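Local coordinates for protein Tube (Drosophila melanogaster, PDB 1D2Z) that acts in Toll receptor signalling for embryonic dorsoventral polarity, recruiting the kinase Pelle to the plasma membrane by pairing its death domain with that of Pelle, at residues W32-M36 with K87-M91; S6-R12 with R104-L110; G63-T67 with E94-G99. All coordinates share one frame; numbering follows the deposited sequence.

Contact 1 (W32-M36 with K87-M91); sequences WRKLM and KSQMM
Trp32 lies flat between two aliphatic chains, a good example of how a single indole can fill the space between two helices. Over one face, toward the rim, sits Lys87, whose CB comes 3.5 Å from Trp32 NE1 and whose CD is 3.6 Å from Trp32 CZ2; the opposite face is covered over its centre by CG of Arg33, the next residue on its own helix. The indole hangs between the backbone N and the carbonyl carbon (chi1 60°), which turns its face to Lys87 and Ser88, its long direction running across helix 87-96.

The apolar packing centres on Met91. Its chain bends at chi2 and again at chi3, which carries the methyl toward helix 31-38: CE meets Leu35 CD2 at 3.7 Å, while Met91 CG and Met36 SD are 3.6 Å apart.

No hydrogen bond crosses the contact. Ser88 OG lies against the carbon Trp32 CB, at 3.1 Å, and is hydrogen-bonded to Asp27. Arg33 NH2 and Lys87 NZ come within 4.0 Å, and both form salt bridges to Asp75 OD1, so a shared carboxylate probably offsets their like charges.

In this six-helix death-domain bundle the segments run nearly parallel, at 21° with axes 10.3 Å apart. Helix 68-80 adds Val71 beside Trp32, helix 16-27 brings Leu26 to Leu35 and Ser88, and helix 107-116 closes over Leu35 with Leu110, Leu113 and Leu114.

Contact 2 (S6-R12 with R104-L110); sequences SRNTELR and RPTVGVL
The guanidinium of Arg12 has NE of Arg104 over the centre of one face, 3.7 Å from Arg12 CZ, and Glu10 OE2 in plane at its edge. Arg12 CG, set between the backbone N and the carbonyl carbon (chi1 60°), and the extended chain beyond it carry the group there. The two guanidinium planes are inclined at 54°. Arg12 NE bonds Glu10 OE1 in a salt bridge of 3.0 Å, from above the carboxylate plane. Glu10 lays OE2 against Arg104 CB at 3.3 Å, and water 1 links this oxygen to the carbonyl of Arg104.

Backbone bonds hold the segments together: Gly108 N to Arg7 O, Val107 N to Thr9 O and Leu11 N to Pro105 O, each 2.9 Å. A single beta bridge pairs Glu10 with Thr106. At Gly108 a CB would clash with Arg7 CB. Leu11 tucks CD2 against Leu110 CD2, at 4.0 Å, and CD1 against Pro105.

Thr106 is the N-cap of helix 107-116, accepting weakly from Val109 N, while its hydroxyl bonds Ser49. Chemically, the type I turn from Ser6 to Thr9 supplies carbonyls to the start of this death-domain helix, and Glu10 probably eases the meeting of two arginines, although Arg104 NE is buried without a partner.

Contact 3 (G63-T67 with E94-G99); sequences GFKYT and EWKTSG
Glu94 reaches Tyr66 mainly through solvent: its OE2 accepts from water 4, which lies 2.9 Å from Tyr66 OH in the plane of the phenol. The side chain bends at chi2 (69°) as it approaches this site, with CG 4.1 Å from the same hydroxyl.

Next along the helix, Trp95 meets the tyrosine in an offset edge-to-face stack. The phenol turns its edge to the face of the five-membered ring, with planes 79° apart and centroids separated by 6.0 Å. Tyr66 CE2 is 4.0 Å from Trp95 CD1, and Tyr66 OH comes to 3.4 Å from Trp95 CA, so the hydroxyl end of the phenol abuts the helix backbone. One face of the phenol is covered over its centre by CG of the preceding Lys65. Leu11, Pro105, Leu110 and Leu113 pack against the indole, placing it in the core of the death domain.

Past the helix, Ser98 turns back and gives both its N and its OG to the carbonyl of Trp95, the hydroxyl arriving on a lone pair. Lys65 NZ stands 3.3 Å from Ser98 OG, and water 3 joins them, accepting from the amine and donating to the hydroxyl. With an alanine in place of this serine the hydroxyl is gone, which would probably leave Trp95 O with one donor fewer, water 3 without one of its mates and the amine of Lys65 less firmly placed.

Gly99 follows, at backbone angles that call for glycine, with its N beside Lys65 NZ. The chemistry is thus divided: an aromatic pair packs inward, while water-mediated links join Lys65 and Tyr66, in the loop before helix 68-80, to Ser98 and Glu94 around the end of helix 87-96.

Overall arrangement
From the N terminus, the 6-12 segment, in the loop before helix 16-27, comes first and is met only after some ninety residues, when 104-110 starts helix 107-116; contact 2 therefore closes the longest loop, and the other two nest within it. Contact 1 joins helix 31-38 to the start of helix 87-96, and contact 3 joins the loop before helix 68-80 to the other end of that same helix, so their segments alternate and the two loops cross. Direct packing connects all three: Met36 touches Tyr66, Leu35 meets Leu110, and Pro105 lies against Trp95. Helix 87-96, shared by contacts 1 and 3, and helix 107-116, joined by contact 2 to the N-terminal loop, are thereby tied into one death-domain bundle.

Contact 1 (W32-M36 with K87-M91)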
loop_
_atom_site.group_PDB
_atom_site.type_symbol
_atom_site.label_atom_id
_atom_site.label_comp_id
_atom_site.label_asym_id
_atom_site.label_seq_id
_atom_site.Cartn_x
_atom_site.Cartn_y
_atom_site.Cartn_z
ATOM N N TRP B 32 -4.939 5.135 -5.025
ATOM C CA TRP B 32 -6.264 5.704 -4.782
ATOM C C TRP B 32 -7.264 5.124 -5.780
ATOM O O TRP B 32 -8.439 4.940 -5.456
ATOM C CB TRP B 32 -6.238 7.235 -4.878
ATOM C CG TRP B 32 -5.810 7.767 -6.209
ATOM C CD1 TRP B 32 -4.537 8.039 -6.609
ATOM C CD2 TRP B 32 -6.659 8.107 -7.313
ATOM N NE1 TRP B 32 -4.537 8.530 -7.890
ATOM C CE2 TRP B 32 -5.826 8.585 -8.346
ATOM C CE3 TRP B 32 -8.042 8.056 -7.528
ATOM C CZ2 TRP B 32 -6.328 9.015 -9.582
ATOM C CZ3 TRP B 32 -8.545 8.484 -8.758
ATOM C CH2 TRP B 32 -7.686 8.957 -9.768
ATOM N N ARG B 33 -6.784 4.820 -6.988
ATOM C CA ARG B 33 -7.639 4.241 -8.022
ATOM C C ARG B 33 -8.150 2.869 -7.599
ATOM O O ARG B 33 -9.319 2.542 -7.803
ATOM C CB ARG B 33 -6.895 4.121 -9.360
ATOM C CG ARG B 33 -6.471 5.442 -9.958
ATOM C CD ARG B 33 -6.092 5.296 -11.425
ATOM N NE ARG B 33 -5.493 6.524 -11.937
ATOM C CZ ARG B 33 -4.260 6.606 -12.427
ATOM N NH1 ARG B 33 -3.490 5.525 -12.491
ATOM N NH2 ARG B 33 -3.771 7.784 -12.798
ATOM N N LYS B 34 -7.273 2.073 -6.991
ATOM C CA LYS B 34 -7.641 0.736 -6.542
ATOM C C LYS B 34 -8.711 0.793 -5.455
ATOM O O LYS B 34 -9.660 0.008 -5.466
ATOM C CB LYS B 34 -6.411 -0.013 -6.039
ATOM C CG LYS B 34 -5.300 -0.130 -7.071
ATOM C CD LYS B 34 -4.116 -0.898 -6.510
ATOM C CE LYS B 34 -2.967 -0.915 -7.491
ATOM N NZ LYS B 34 -1.869 -1.803 -7.028
ATOM N N LEU B 35 -8.552 1.715 -4.510
ATOM C CA LEU B 35 -9.527 1.873 -3.433
ATOM C C LEU B 35 -10.862 2.370 -3.992
ATOM O O LEU B 35 -11.911 1.784 -3.727
ATOM C CB LEU B 35 -9.011 2.860 -2.377
ATOM C CG LEU B 35 -10.003 3.370 -1.317
ATOM C CD1 LEU B 35 -10.534 2.226 -0.465
ATOM C CD2 LEU B 35 -9.324 4.412 -0.443
ATOM N N MET B 36 -10.803 3.430 -4.795
ATOM C CA MET B 36 -12.005 4.031 -5.366
ATOM C C MET B 36 -12.842 3.056 -6.174
ATOM O O MET B 36 -14.071 3.066 -6.089
ATOM C CB MET B 36 -11.647 5.241 -6.228
ATOM C CG MET B 36 -12.850 6.046 -6.708
ATOM S SD MET B 36 -12.377 7.608 -7.453
ATOM C CE MET B 36 -13.999 8.280 -7.873
ATOM N N LYS B 87 -4.046 13.470 -6.063
ATOM C CA LYS B 87 -5.279 12.913 -6.615
ATOM C C LYS B 87 -6.087 12.162 -5.548
ATOM O O LYS B 87 -7.317 12.136 -5.604
ATOM C CB LYS B 87 -4.968 12.000 -7.802
ATOM C CG LYS B 87 -4.364 12.742 -8.999
ATOM C CD LYS B 87 -4.074 11.810 -10.173
ATOM C CE LYS B 87 -3.595 12.598 -11.389
ATOM N NZ LYS B 87 -3.319 11.733 -12.572
ATOM N N SER B 88 -5.387 11.566 -4.577
ATOM C CA SER B 88 -6.032 10.835 -3.481
ATOM C C SER B 88 -6.843 11.803 -2.631
ATOM O O SER B 88 -7.920 11.464 -2.150
ATOM C CB SER B 88 -4.994 10.141 -2.590
ATOM O OG SER B 88 -4.285 9.127 -3.288
ATOM N N GLN B 89 -6.297 12.999 -2.425
ATOM C CA GLN B 89 -6.964 14.035 -1.641
ATOM C C GLN B 89 -8.289 14.394 -2.315
ATOM O O GLN B 89 -9.333 14.466 -1.662
ATOM C CB GLN B 89 -6.063 15.265 -1.541
ATOM C CG GLN B 89 -6.619 16.419 -0.724
ATOM C CD GLN B 89 -5.573 17.485 -0.464
ATOM O OE1 GLN B 89 -5.231 17.767 0.685
ATOM N NE2 GLN B 89 -5.047 18.073 -1.533
ATOM N N MET B 90 -8.248 14.579 -3.633
ATOM C CA MET B 90 -9.456 14.905 -4.386
ATOM C C MET B 90 -10.443 13.747 -4.333
ATOM O O MET B 90 -11.649 13.961 -4.223
ATOM C CB MET B 90 -9.121 15.248 -5.836
ATOM C CG MET B 90 -8.406 16.579 -5.999
ATOM S SD MET B 90 -7.980 16.936 -7.713
ATOM C CE MET B 90 -9.479 16.491 -8.511
ATOM N N MET B 91 -9.922 12.522 -4.388
ATOM C CA MET B 91 -10.766 11.332 -4.333
ATOM C C MET B 91 -11.517 11.269 -3.001
ATOM O O MET B 91 -12.720 11.033 -2.973
ATOM C CB MET B 91 -9.917 10.068 -4.523
ATOM C CG MET B 91 -10.693 8.759 -4.453
ATOM S SD MET B 91 -10.935 8.141 -2.770
ATOM C CE MET B 91 -9.328 7.493 -2.438
#

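Contact 2 (S6-R12 with R104-L110)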
loop_
_atom_site.group_PDB
_atom_site.type_symbol
_atom_site.label_atom_id
_atom_site.label_comp_id
_atom_site.label_asym_id
_atom_site.label_seq_id
_atom_site.Cartn_x
_atom_site.Cartn_y
_atom_site.Cartn_z
ATOM N N SER B 6 -12.520 6.752 16.003
ATOM C CA SER B 6 -13.111 5.438 16.197
ATOM C C SER B 6 -13.566 4.934 14.828
ATOM O O SER B 6 -13.620 5.700 13.861
ATOM C CB SER B 6 -14.302 5.515 17.155
ATOM O OG SER B 6 -15.462 5.991 16.497
ATOM N N ARG B 7 -13.892 3.650 14.747
ATOM C CA ARG B 7 -14.346 3.055 13.497
ATOM C C ARG B 7 -15.584 3.748 12.942
ATOM O O ARG B 7 -15.792 3.779 11.733
ATOM C CB ARG B 7 -14.645 1.567 13.697
ATOM C CG ARG B 7 -13.426 0.673 13.624
ATOM C CD ARG B 7 -13.746 -0.735 14.114
ATOM N NE ARG B 7 -13.011 -1.762 13.375
ATOM C CZ ARG B 7 -11.687 -1.822 13.272
ATOM N NH1 ARG B 7 -10.930 -0.908 13.860
ATOM N NH2 ARG B 7 -11.117 -2.802 12.581
ATOM N N ASN B 8 -16.383 4.323 13.838
ATOM C CA ASN B 8 -17.616 5.005 13.463
ATOM C C ASN B 8 -17.445 6.470 13.069
ATOM O O ASN B 8 -18.396 7.108 12.625
ATOM C CB ASN B 8 -18.638 4.884 14.593
ATOM C CG ASN B 8 -18.961 3.444 14.923
ATOM O OD1 ASN B 8 -18.340 2.844 15.799
ATOM N ND2 ASN B 8 -19.917 2.872 14.200
ATOM N N THR B 9 -16.243 7.004 13.248
ATOM C CA THR B 9 -15.967 8.391 12.889
ATOM C C THR B 9 -16.015 8.543 11.371
ATOM O O THR B 9 -15.351 7.801 10.649
ATOM C CB THR B 9 -14.575 8.809 13.375
ATOM O OG1 THR B 9 -14.505 8.639 14.794
ATOM C CG2 THR B 9 -14.279 10.262 13.007
ATOM N N GLU B 10 -16.821 9.482 10.890
ATOM C CA GLU B 10 -16.930 9.717 9.454
ATOM C C GLU B 10 -15.652 10.374 8.944
ATOM O O GLU B 10 -15.040 11.176 9.648
ATOM C CB GLU B 10 -18.142 10.589 9.146
ATOM C CG GLU B 10 -19.456 9.970 9.592
ATOM C CD GLU B 10 -20.658 10.839 9.273
ATOM O OE1 GLU B 10 -20.562 12.075 9.426
ATOM O OE2 GLU B 10 -21.702 10.281 8.875
ATOM N N LEU B 11 -15.243 10.010 7.730
ATOM C CA LEU B 11 -14.022 10.554 7.141
ATOM C C LEU B 11 -14.022 12.079 7.076
ATOM O O LEU B 11 -12.979 12.707 7.251
ATOM C CB LEU B 11 -13.772 9.957 5.751
ATOM C CG LEU B 11 -13.572 8.437 5.702
ATOM C CD1 LEU B 11 -13.226 8.009 4.282
ATOM C CD2 LEU B 11 -12.472 8.022 6.669
ATOM N N ARG B 12 -15.192 12.668 6.852
ATOM C CA ARG B 12 -15.307 14.125 6.787
ATOM C C ARG B 12 -15.049 14.784 8.145
ATOM O O ARG B 12 -14.772 15.980 8.214
ATOM C CB ARG B 12 -16.681 14.542 6.254
ATOM C CG ARG B 12 -17.851 14.071 7.087
ATOM C CD ARG B 12 -19.158 14.610 6.539
ATOM N NE ARG B 12 -20.309 13.984 7.179
ATOM C CZ ARG B 12 -21.468 14.593 7.415
ATOM N NH1 ARG B 12 -21.645 15.863 7.069
ATOM N NH2 ARG B 12 -22.463 13.921 7.982
ATOM N N ARG B 104 -22.387 8.151 4.505
ATOM C CA ARG B 104 -21.099 8.836 4.622
ATOM C C ARG B 104 -20.052 7.848 5.127
ATOM O O ARG B 104 -20.180 7.312 6.228
ATOM C CB ARG B 104 -21.199 9.991 5.619
ATOM C CG ARG B 104 -22.193 11.076 5.261
ATOM C CD ARG B 104 -21.636 12.013 4.209
ATOM N NE ARG B 104 -22.428 13.238 4.110
ATOM C CZ ARG B 104 -23.622 13.318 3.532
ATOM N NH1 ARG B 104 -24.176 12.242 2.989
ATOM N NH2 ARG B 104 -24.267 14.475 3.501
ATOM N N PRO B 105 -18.983 7.624 4.347
ATOM C CA PRO B 105 -17.922 6.689 4.736
ATOM C C PRO B 105 -17.239 7.009 6.062
ATOM O O PRO B 105 -17.068 8.172 6.425
ATOM C CB PRO B 105 -16.954 6.769 3.561
ATOM C CG PRO B 105 -17.158 8.162 3.046
ATOM C CD PRO B 105 -18.650 8.283 3.072
ATOM N N THR B 106 -16.835 5.952 6.762
ATOM C CA THR B 106 -16.170 6.061 8.054
ATOM C C THR B 106 -14.772 5.448 8.026
ATOM O O THR B 106 -14.405 4.758 7.072
ATOM C CB THR B 106 -16.981 5.334 9.141
ATOM O OG1 THR B 106 -17.208 3.978 8.730
ATOM C CG2 THR B 106 -18.328 6.031 9.379
ATOM N N VAL B 107 -14.015 5.683 9.097
ATOM C CA VAL B 107 -12.662 5.160 9.249
ATOM C C VAL B 107 -12.645 3.625 9.238
ATOM O O VAL B 107 -11.706 3.014 8.720
ATOM C CB VAL B 107 -12.015 5.656 10.569
ATOM C CG1 VAL B 107 -10.674 4.965 10.805
ATOM C CG2 VAL B 107 -11.817 7.172 10.529
ATOM N N GLY B 108 -13.677 3.019 9.826
ATOM C CA GLY B 108 -13.778 1.567 9.890
ATOM C C GLY B 108 -14.030 0.963 8.520
ATOM O O GLY B 108 -13.475 -0.082 8.189
ATOM N N VAL B 109 -14.885 1.616 7.733
ATOM C CA VAL B 109 -15.186 1.165 6.382
ATOM C C VAL B 109 -13.945 1.352 5.508
ATOM O O VAL B 109 -13.613 0.485 4.706
ATOM C CB VAL B 109 -16.396 1.925 5.788
ATOM C CG1 VAL B 109 -16.443 1.765 4.276
ATOM C CG2 VAL B 109 -17.685 1.395 6.400
ATOM N N LEU B 110 -13.247 2.471 5.694
ATOM C CA LEU B 110 -12.032 2.746 4.928
ATOM C C LEU B 110 -10.975 1.677 5.202
ATOM O O LEU B 110 -10.411 1.106 4.271
ATOM C CB LEU B 110 -11.467 4.124 5.276
ATOM C CG LEU B 110 -10.023 4.403 4.829
ATOM C CD1 LEU B 110 -9.953 4.532 3.313
ATOM C CD2 LEU B 110 -9.508 5.672 5.502
HETATM O O HOH W 1 -21.681 7.105 8.582
HETATM O O HOH W 2 -17.469 10.947 5.645
#

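Contact 3 (G63-T67 with E94-G99)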
loop_
_atom_site.group_PDB
_atom_site.type_symbol
_atom_site.label_atom_id
_atom_site.label_comp_id
_atom_site.label_asym_id
_atom_site.label_seq_id
_atom_site.Cartn_x
_atom_site.Cartn_y
_atom_site.Cartn_z
ATOM N N GLY B 63 -23.459 -3.806 -6.310
ATOM C CA GLY B 63 -22.630 -3.082 -7.262
ATOM C C GLY B 63 -21.624 -2.143 -6.623
ATOM O O GLY B 63 -21.537 -2.055 -5.399
ATOM N N PHE B 64 -20.862 -1.445 -7.460
ATOM C CA PHE B 64 -19.853 -0.500 -6.990
ATOM C C PHE B 64 -20.341 0.937 -7.096
ATOM O O PHE B 64 -21.062 1.285 -8.029
ATOM C CB PHE B 64 -18.555 -0.682 -7.780
ATOM C CG PHE B 64 -17.909 -2.018 -7.561
ATOM C CD1 PHE B 64 -17.156 -2.259 -6.415
ATOM C CD2 PHE B 64 -18.091 -3.053 -8.474
ATOM C CE1 PHE B 64 -16.598 -3.510 -6.177
ATOM C CE2 PHE B 64 -17.536 -4.309 -8.244
ATOM C CZ PHE B 64 -16.789 -4.537 -7.093
ATOM N N LYS B 65 -19.942 1.766 -6.136
ATOM C CA LYS B 65 -20.340 3.170 -6.107
ATOM C C LYS B 65 -19.841 3.974 -7.302
ATOM O O LYS B 65 -20.613 4.684 -7.953
ATOM C CB LYS B 65 -19.867 3.836 -4.812
ATOM C CG LYS B 65 -20.169 5.325 -4.755
ATOM C CD LYS B 65 -20.638 5.764 -3.380
ATOM C CE LYS B 65 -21.271 7.148 -3.460
ATOM N NZ LYS B 65 -21.980 7.534 -2.209
ATOM N N TYR B 66 -18.548 3.863 -7.579
ATOM C CA TYR B 66 -17.930 4.586 -8.679
ATOM C C TYR B 66 -17.547 3.667 -9.835
ATOM O O TYR B 66 -17.417 2.455 -9.665
ATOM C CB TYR B 66 -16.686 5.318 -8.180
ATOM C CG TYR B 66 -16.934 6.278 -7.039
ATOM C CD1 TYR B 66 -17.607 7.481 -7.248
ATOM C CD2 TYR B 66 -16.474 5.995 -5.752
ATOM C CE1 TYR B 66 -17.814 8.383 -6.205
ATOM C CE2 TYR B 66 -16.676 6.890 -4.703
ATOM C CZ TYR B 66 -17.346 8.081 -4.937
ATOM O OH TYR B 66 -17.548 8.972 -3.908
ATOM N N THR B 67 -17.394 4.253 -11.019
ATOM C CA THR B 67 -16.999 3.506 -12.210
ATOM C C THR B 67 -15.641 4.023 -12.669
ATOM O O THR B 67 -15.113 4.986 -12.106
ATOM C CB THR B 67 -17.993 3.709 -13.369
ATOM O OG1 THR B 67 -18.028 5.095 -13.727
ATOM C CG2 THR B 67 -19.384 3.252 -12.974
ATOM N N GLU B 94 -14.273 13.971 -2.475
ATOM C CA GLU B 94 -15.498 13.590 -3.160
ATOM C C GLU B 94 -16.231 12.483 -2.395
ATOM O O GLU B 94 -17.441 12.554 -2.196
ATOM C CB GLU B 94 -15.166 13.112 -4.580
ATOM C CG GLU B 94 -16.363 12.646 -5.405
ATOM C CD GLU B 94 -17.300 13.780 -5.795
ATOM O OE1 GLU B 94 -16.812 14.871 -6.170
ATOM O OE2 GLU B 94 -18.530 13.571 -5.736
ATOM N N TRP B 95 -15.484 11.477 -1.946
ATOM C CA TRP B 95 -16.060 10.341 -1.228
ATOM C C TRP B 95 -16.615 10.677 0.160
ATOM O O TRP B 95 -17.725 10.271 0.493
ATOM C CB TRP B 95 -15.028 9.208 -1.125
ATOM C CG TRP B 95 -15.573 7.903 -0.590
ATOM C CD1 TRP B 95 -16.850 7.431 -0.714
ATOM C CD2 TRP B 95 -14.854 6.924 0.176
ATOM N NE1 TRP B 95 -16.973 6.221 -0.063
ATOM C CE2 TRP B 95 -15.764 5.887 0.489
ATOM C CE3 TRP B 95 -13.530 6.822 0.630
ATOM C CZ2 TRP B 95 -15.394 4.763 1.242
ATOM C CZ3 TRP B 95 -13.160 5.707 1.378
ATOM C CH2 TRP B 95 -14.092 4.691 1.677
ATOM N N LYS B 96 -15.854 11.435 0.947
ATOM C CA LYS B 96 -16.244 11.807 2.312
ATOM C C LYS B 96 -17.591 12.520 2.448
ATOM O O LYS B 96 -18.258 12.398 3.478
ATOM C CB LYS B 96 -15.153 12.667 2.959
ATOM C CG LYS B 96 -15.093 14.091 2.418
ATOM C CD LYS B 96 -13.922 14.869 2.960
ATOM C CE LYS B 96 -13.979 16.309 2.470
ATOM N NZ LYS B 96 -12.746 17.048 2.823
ATOM N N THR B 97 -17.978 13.273 1.423
ATOM C CA THR B 97 -19.240 14.013 1.442
ATOM C C THR B 97 -20.341 13.278 0.693
ATOM O O THR B 97 -21.485 13.732 0.662
ATOM C CB THR B 97 -19.087 15.414 0.793
ATOM O OG1 THR B 97 -18.809 15.268 -0.605
ATOM C CG2 THR B 97 -17.959 16.198 1.448
ATOM N N SER B 98 -19.990 12.151 0.079
ATOM C CA SER B 98 -20.950 11.371 -0.692
ATOM C C SER B 98 -21.993 10.672 0.173
ATOM O O SER B 98 -21.825 10.532 1.387
ATOM C CB SER B 98 -20.230 10.346 -1.573
ATOM O OG SER B 98 -19.651 9.312 -0.801
ATOM N N GLY B 99 -23.064 10.225 -0.472
ATOM C CA GLY B 99 -24.130 9.543 0.236
ATOM C C GLY B 99 -25.181 10.481 0.789
ATOM O O GLY B 99 -25.175 11.677 0.491
HETATM O O HOH W 3 -21.131 7.415 0.487
HETATM O O HOH W 4 -19.404 11.067 -4.547
#